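Local coordinates for CELL WALL surface anchor family protein (Streptococcus pneumoniae, PDB 2WW8) that serves as the adhesin of the pneumococcal pilus and probably attaches the bacterium to host cells, at residues L101-A104 against Q105-G109; F821-N825 against G826-D830. All coordinates share one frame; numbering follows the deposited sequence.

Interaction 1. Residues L101-A104 against Q105-G109; sequences LTEA and QPPVG
The carboxylate of Glu-103 lies against a proline three residues further on instead of pairing with a polar group there: OE2 stands 3.3 Å from CA of Pro-106 and 3.4 Å from CB of the same residue. Between them the strand is broken by a classic beta bulge, in which Ala-104 and Gln-105 together face the single residue Val-66 of strand 66-71, in the first prealbumin-like domain. At Ala-104 the chain turns a corner, and beyond Gln-105 the two prolines carry it into the loop that leads to strand 116-121. Glu-103 reaches the loop as an extended chain, its CG anti to the backbone N (chi1 -160°), and crosses the Pro-106 side chain at about a right angle; on the way CG passes 3.8 Å from the carbonyl O of Gln-105. The far end is anchored by OE1, which accepts a hydrogen bond from the backbone N of Ser-113. OE2 also has Glu-54 close by, a like charge that might raise the pKa of one of the two acids, partly offset by Lys-731, with which OE2 makes a long, weak ion pair. Buried Pro-107 packs on Leu-62 and Ala-65, while its CD stays 4.2 Å from OE2 of Glu-103.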
ATOM      1  N   LEU A 101      16.682  38.885 -32.432  1.00 19.98           N
ATOM      2  CA  LEU A 101      15.487  39.643 -32.055  1.00 20.11           C
ATOM      3  C   LEU A 101      15.778  41.140 -32.183  1.00 19.85           C
ATOM      4  O   LEU A 101      16.755  41.659 -31.616  1.00 19.54           O
ATOM      5  CB  LEU A 101      15.103  39.351 -30.600  1.00 19.81           C
ATOM      6  CG  LEU A 101      13.717  39.495 -29.944  1.00 21.00           C
ATOM      7  CD1 LEU A 101      13.836  40.401 -28.716  1.00 20.33           C
ATOM      8  CD2 LEU A 101      12.540  39.945 -30.811  1.00 17.97           C
ATOM      9  N   THR A 102      14.910  41.816 -32.933  1.00 19.71           N
ATOM     10  CA  THR A 102      15.007  43.262 -33.197  1.00 19.36           C
ATOM     11  C   THR A 102      13.652  43.936 -32.985  1.00 19.60           C
ATOM     12  O   THR A 102      12.584  43.386 -33.293  1.00 18.90           O
ATOM     13  CB  THR A 102      15.458  43.592 -34.642  1.00 19.21           C
ATOM     14  OG1 THR A 102      14.744  42.747 -35.553  1.00 18.65           O
ATOM     15  CG2 THR A 102      16.966  43.418 -34.842  1.00 17.96           C
ATOM     16  N   GLU A 103      13.722  45.142 -32.433  1.00 19.89           N
ATOM     17  CA  GLU A 103      12.579  46.042 -32.430  1.00 20.93           C
ATOM     18  C   GLU A 103      12.409  46.666 -33.838  1.00 20.78           C
ATOM     19  O   GLU A 103      13.269  47.400 -34.326  1.00 20.07           O
ATOM     20  CB  GLU A 103      12.755  47.081 -31.319  1.00 20.44           C
ATOM     21  CG  GLU A 103      11.478  47.768 -30.873  1.00 23.23           C
ATOM     22  CD  GLU A 103      11.771  49.066 -30.140  1.00 29.79           C
ATOM     23  OE1 GLU A 103      12.828  49.699 -30.438  1.00 34.06           O
ATOM     24  OE2 GLU A 103      10.952  49.467 -29.271  1.00 31.25           O
ATOM     25  N   ALA A 104      11.310  46.343 -34.512  1.00 21.21           N
ATOM     26  CA  ALA A 104      11.058  46.892 -35.836  1.00 22.02           C
ATOM     27  C   ALA A 104      10.494  48.316 -35.697  1.00 22.44           C
ATOM     28  O   ALA A 104      11.035  49.263 -36.269  1.00 21.96           O
ATOM     29  CB  ALA A 104      10.130  45.971 -36.639  1.00 21.87           C
ATOM     30  N   GLN A 105       9.418  48.469 -34.929  1.00 22.60           N
ATOM     31  CA  GLN A 105       8.964  49.796 -34.519  1.00 22.88           C
ATOM     32  C   GLN A 105       8.720  49.877 -33.001  1.00 22.86           C
ATOM     33  O   GLN A 105       8.222  48.920 -32.414  1.00 22.72           O
ATOM     34  CB  GLN A 105       7.763  50.259 -35.356  1.00 22.89           C
ATOM     35  CG  GLN A 105       6.409  49.671 -34.999  1.00 23.13           C
ATOM     36  CD  GLN A 105       5.281  50.314 -35.793  1.00 23.51           C
ATOM     37  OE1 GLN A 105       5.431  50.614 -36.974  1.00 20.92           O
ATOM     38  NE2 GLN A 105       4.137  50.513 -35.148  1.00 24.01           N
ATOM     39  N   PRO A 106       9.115  50.995 -32.356  1.00 22.83           N
ATOM     40  CA  PRO A 106       8.812  51.309 -30.947  1.00 22.57           C
ATOM     41  C   PRO A 106       7.402  51.893 -30.774  1.00 22.01           C
ATOM     42  O   PRO A 106       6.802  52.264 -31.784  1.00 22.07           O
ATOM     43  CB  PRO A 106       9.869  52.364 -30.596  1.00 22.52           C
ATOM     44  CG  PRO A 106      10.161  53.048 -31.886  1.00 22.79           C
ATOM     45  CD  PRO A 106      10.048  51.978 -32.948  1.00 22.83           C
ATOM     46  N   PRO A 107       6.870  51.987 -29.534  1.00 21.46           N
ATOM     47  CA  PRO A 107       5.572  52.658 -29.341  1.00 20.95           C
ATOM     48  C   PRO A 107       5.640  54.128 -29.739  1.00 20.97           C
ATOM     49  O   PRO A 107       6.740  54.690 -29.800  1.00 20.85           O
ATOM     50  CB  PRO A 107       5.316  52.561 -27.832  1.00 21.03           C
ATOM     51  CG  PRO A 107       6.246  51.509 -27.316  1.00 20.79           C
ATOM     52  CD  PRO A 107       7.419  51.470 -28.265  1.00 21.72           C
ATOM     53  N   VAL A 108       4.490  54.737 -30.020  1.00 20.75           N
ATOM     54  CA  VAL A 108       4.463  56.149 -30.400  1.00 19.97           C
ATOM     55  C   VAL A 108       4.840  56.983 -29.173  1.00 19.56           C
ATOM     56  O   VAL A 108       4.321  56.747 -28.078  1.00 19.24           O
ATOM     57  CB  VAL A 108       3.119  56.579 -31.053  1.00 20.17           C
ATOM     58  CG1 VAL A 108       3.064  56.091 -32.510  1.00 20.41           C
ATOM     59  CG2 VAL A 108       1.901  56.092 -30.257  1.00 19.49           C
ATOM     60  N   GLY A 109       5.761  57.931 -29.359  1.00 18.77           N
ATOM     61  CA  GLY A 109       6.302  58.729 -28.257  1.00 17.14           C
ATOM     62  C   GLY A 109       7.714  58.363 -27.825  1.00 16.51           C
ATOM     63  O   GLY A 109       8.398  59.195 -27.227  1.00 16.67           O
TER

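Interaction 2. Residues F821-N825 against G826-D830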
ATOM      1  N   PHE A 821       5.320  75.860 -35.342  1.00 18.09           N
ATOM      2  CA  PHE A 821       5.244  74.403 -35.533  1.00 19.10           C
ATOM      3  C   PHE A 821       4.903  73.778 -34.187  1.00 19.81           C
ATOM      4  O   PHE A 821       4.926  74.482 -33.178  1.00 20.12           O
ATOM      5  CB  PHE A 821       6.553  73.818 -36.080  1.00 17.68           C
ATOM      6  CG  PHE A 821       7.758  74.045 -35.189  1.00 18.65           C
ATOM      7  CD1 PHE A 821       8.589  75.147 -35.382  1.00 15.49           C
ATOM      8  CD2 PHE A 821       8.063  73.166 -34.145  1.00 16.74           C
ATOM      9  CE1 PHE A 821       9.709  75.355 -34.560  1.00 14.47           C
ATOM     10  CE2 PHE A 821       9.167  73.360 -33.328  1.00 13.21           C
ATOM     11  CZ  PHE A 821      10.000  74.444 -33.535  1.00 17.42           C
ATOM     12  N   GLN A 822       4.602  72.479 -34.202  1.00 20.88           N
ATOM     13  CA  GLN A 822       4.299  71.677 -33.025  1.00 21.66           C
ATOM     14  C   GLN A 822       5.204  70.451 -32.946  1.00 21.90           C
ATOM     15  O   GLN A 822       5.578  69.864 -33.967  1.00 22.20           O
ATOM     16  CB  GLN A 822       2.864  71.166 -33.131  1.00 22.70           C
ATOM     17  CG  GLN A 822       1.860  71.986 -32.386  1.00 25.66           C
ATOM     18  CD  GLN A 822       0.628  71.159 -32.053  1.00 29.04           C
ATOM     19  OE1 GLN A 822       0.413  70.751 -30.909  1.00 28.94           O
ATOM     20  NE2 GLN A 822      -0.178  70.889 -33.069  1.00 31.23           N
ATOM     21  N   ILE A 823       5.553  70.055 -31.725  1.00 21.65           N
ATOM     22  CA  ILE A 823       6.201  68.764 -31.484  1.00 21.40           C
ATOM     23  C   ILE A 823       5.133  67.894 -30.782  1.00 21.62           C
ATOM     24  O   ILE A 823       4.578  68.281 -29.739  1.00 21.20           O
ATOM     25  CB  ILE A 823       7.533  68.890 -30.651  1.00 22.11           C
ATOM     26  CG1 ILE A 823       8.568  69.870 -31.240  1.00 20.22           C
ATOM     27  CG2 ILE A 823       8.187  67.527 -30.455  1.00 20.98           C
ATOM     28  CD1 ILE A 823       9.224  69.460 -32.551  1.00 17.09           C
ATOM     29  N   VAL A 824       4.811  66.751 -31.383  1.00 21.33           N
ATOM     30  CA  VAL A 824       3.840  65.797 -30.835  1.00 21.66           C
ATOM     31  C   VAL A 824       4.440  64.399 -30.916  1.00 21.27           C
ATOM     32  O   VAL A 824       4.869  63.963 -31.999  1.00 20.70           O
ATOM     33  CB  VAL A 824       2.479  65.820 -31.573  1.00 22.55           C
ATOM     34  CG1 VAL A 824       2.448  64.808 -32.723  1.00 25.32           C
ATOM     35  CG2 VAL A 824       1.337  65.471 -30.627  1.00 20.72           C
ATOM     36  N   ASN A 825       4.462  63.712 -29.770  1.00 21.15           N
ATOM     37  CA  ASN A 825       5.126  62.414 -29.633  1.00 20.23           C
ATOM     38  C   ASN A 825       6.553  62.489 -30.171  1.00 20.70           C
ATOM     39  O   ASN A 825       6.982  61.615 -30.925  1.00 20.60           O
ATOM     40  CB  ASN A 825       4.316  61.342 -30.354  1.00 19.71           C
ATOM     41  CG  ASN A 825       2.890  61.234 -29.820  1.00 19.19           C
ATOM     42  OD1 ASN A 825       2.639  61.325 -28.615  1.00 13.56           O
ATOM     43  ND2 ASN A 825       1.944  61.031 -30.726  1.00 19.62           N
ATOM     44  N   GLY A 826       7.247  63.571 -29.800  1.00 21.19           N
ATOM     45  CA  GLY A 826       8.601  63.907 -30.261  1.00 21.48           C
ATOM     46  C   GLY A 826       8.813  64.131 -31.752  1.00 21.94           C
ATOM     47  O   GLY A 826       9.943  64.106 -32.232  1.00 22.06           O
ATOM     48  N   GLU A 827       7.731  64.334 -32.494  1.00 22.43           N
ATOM     49  CA  GLU A 827       7.845  64.682 -33.907  1.00 23.60           C
ATOM     50  C   GLU A 827       7.390  66.102 -34.244  1.00 22.26           C
ATOM     51  O   GLU A 827       6.457  66.651 -33.656  1.00 21.68           O
ATOM     52  CB  GLU A 827       7.130  63.653 -34.776  1.00 24.41           C
ATOM     53  CG  GLU A 827       7.787  62.279 -34.743  1.00 28.65           C
ATOM     54  CD  GLU A 827       7.016  61.297 -35.602  1.00 36.05           C
ATOM     55  OE1 GLU A 827       6.885  61.550 -36.821  1.00 39.74           O
ATOM     56  OE2 GLU A 827       6.523  60.284 -35.063  1.00 39.24           O
ATOM     57  N   VAL A 828       8.095  66.694 -35.198  1.00 22.27           N
ATOM     58  CA  VAL A 828       7.724  67.981 -35.754  1.00 20.92           C
ATOM     59  C   VAL A 828       6.413  67.866 -36.551  1.00 21.38           C
ATOM     60  O   VAL A 828       6.312  67.057 -37.488  1.00 20.97           O
ATOM     61  CB  VAL A 828       8.859  68.533 -36.659  1.00 22.35           C
ATOM     62  CG1 VAL A 828       8.470  69.929 -37.216  1.00 19.17           C
ATOM     63  CG2 VAL A 828      10.223  68.523 -35.943  1.00 19.03           C
ATOM     64  N   ARG A 829       5.419  68.676 -36.188  1.00 20.87           N
ATOM     65  CA  ARG A 829       4.138  68.748 -36.917  1.00 21.65           C
ATOM     66  C   ARG A 829       3.769  70.188 -37.276  1.00 21.30           C
ATOM     67  O   ARG A 829       4.207  71.122 -36.597  1.00 20.54           O
ATOM     68  CB  ARG A 829       2.976  68.147 -36.111  1.00 21.43           C
ATOM     69  CG  ARG A 829       3.065  66.672 -35.823  1.00 25.14           C
ATOM     70  CD  ARG A 829       3.061  65.725 -37.025  1.00 30.77           C
ATOM     71  NE  ARG A 829       3.272  64.350 -36.549  1.00 37.02           N
ATOM     72  CZ  ARG A 829       2.953  63.240 -37.210  1.00 38.42           C
ATOM     73  NH1 ARG A 829       2.398  63.309 -38.415  1.00 38.38           N
ATOM     74  NH2 ARG A 829       3.187  62.051 -36.660  1.00 36.01           N
ATOM     75  N   ASP A 830       2.966  70.338 -38.335  1.00 21.86           N
ATOM     76  CA  ASP A 830       2.307  71.595 -38.731  1.00 22.62           C
ATOM     77  C   ASP A 830       3.243  72.806 -38.823  1.00 21.52           C
ATOM     78  O   ASP A 830       3.018  73.834 -38.180  1.00 22.07           O
ATOM     79  CB  ASP A 830       1.133  71.913 -37.805  1.00 22.40           C
ATOM     80  CG  ASP A 830       0.185  70.735 -37.653  1.00 26.86           C
ATOM     81  OD1 ASP A 830      -0.141  70.051 -38.656  1.00 28.91           O
ATOM     82  OD2 ASP A 830      -0.239  70.498 -36.503  1.00 29.59           O
TER
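Gln-822 and Arg-829 are joined through their backbones in a tight two-residue beta hairpin, whose type I' turn runs from Val-824 to Glu-827. Two hydrogen-bonded pairs hold it. Gln-822 N gives a nearly straight bond to Arg-829 O (2.8 Å, 168°), returned by Arg-829 N to Gln-822 O. At the turn, Val-824 N donates to Glu-827 O, and Glu-827 N donates back to Val-824 O, 2.9 Å away. A close CA-H...O contact, 3.0 Å from Ile-823 CA to Glu-827 O, lies beside these bonds. Among apolar groups, Ile-823 and Val-828 form the non-hydrogen-bonded pair: CD1 of Ile-823 meets CG2 of Val-828 at 3.7 Å, while its CG2, anti to the backbone N, rests on Gly-826 CA. On the face of Gln-822, Val-824 and Glu-827, CG1 of Val-824 packs diagonally on CG of Arg-829, whose chain bends at chi2 (-63°). Polar ends interact loosely: Gln-822 NE2 makes a weak 3.5 Å bond to Asp-830 OD2, and the long Arg-829 to Glu-827 salt bridge is charge alone. Asp-796 takes the turn amides of Asn-825 and Gly-826; Phe-821 and Ile-823 lean on Tyr-799 of strand 797-805, and Phe-821 and Val-828 pack on Ile-738 of strand 736-744.

Overall arrangement
Interactions 1 and 2 belong to two different prealbumin-like domains and meet where these abut: their centres are about 19 Å apart, and Gly-109 packs against Asn-825 at the hairpin turn. Interaction 1 is a surface contact at a strand's exit, carried by one carboxylate and a proline, with its hydrogen bond made to a residue beyond the two segments. Interaction 2 is partly buried and joins two neighbouring strands by a backbone ladder, with Ile-823 and Val-828 on the face packed toward strands 736-744 and 797-805, and a mostly polar face, which also bears Val-824, on the other. Strand 97-105 thus ends in a bulge and a proline-rich loop, while strand 816-824 turns straight back on itself.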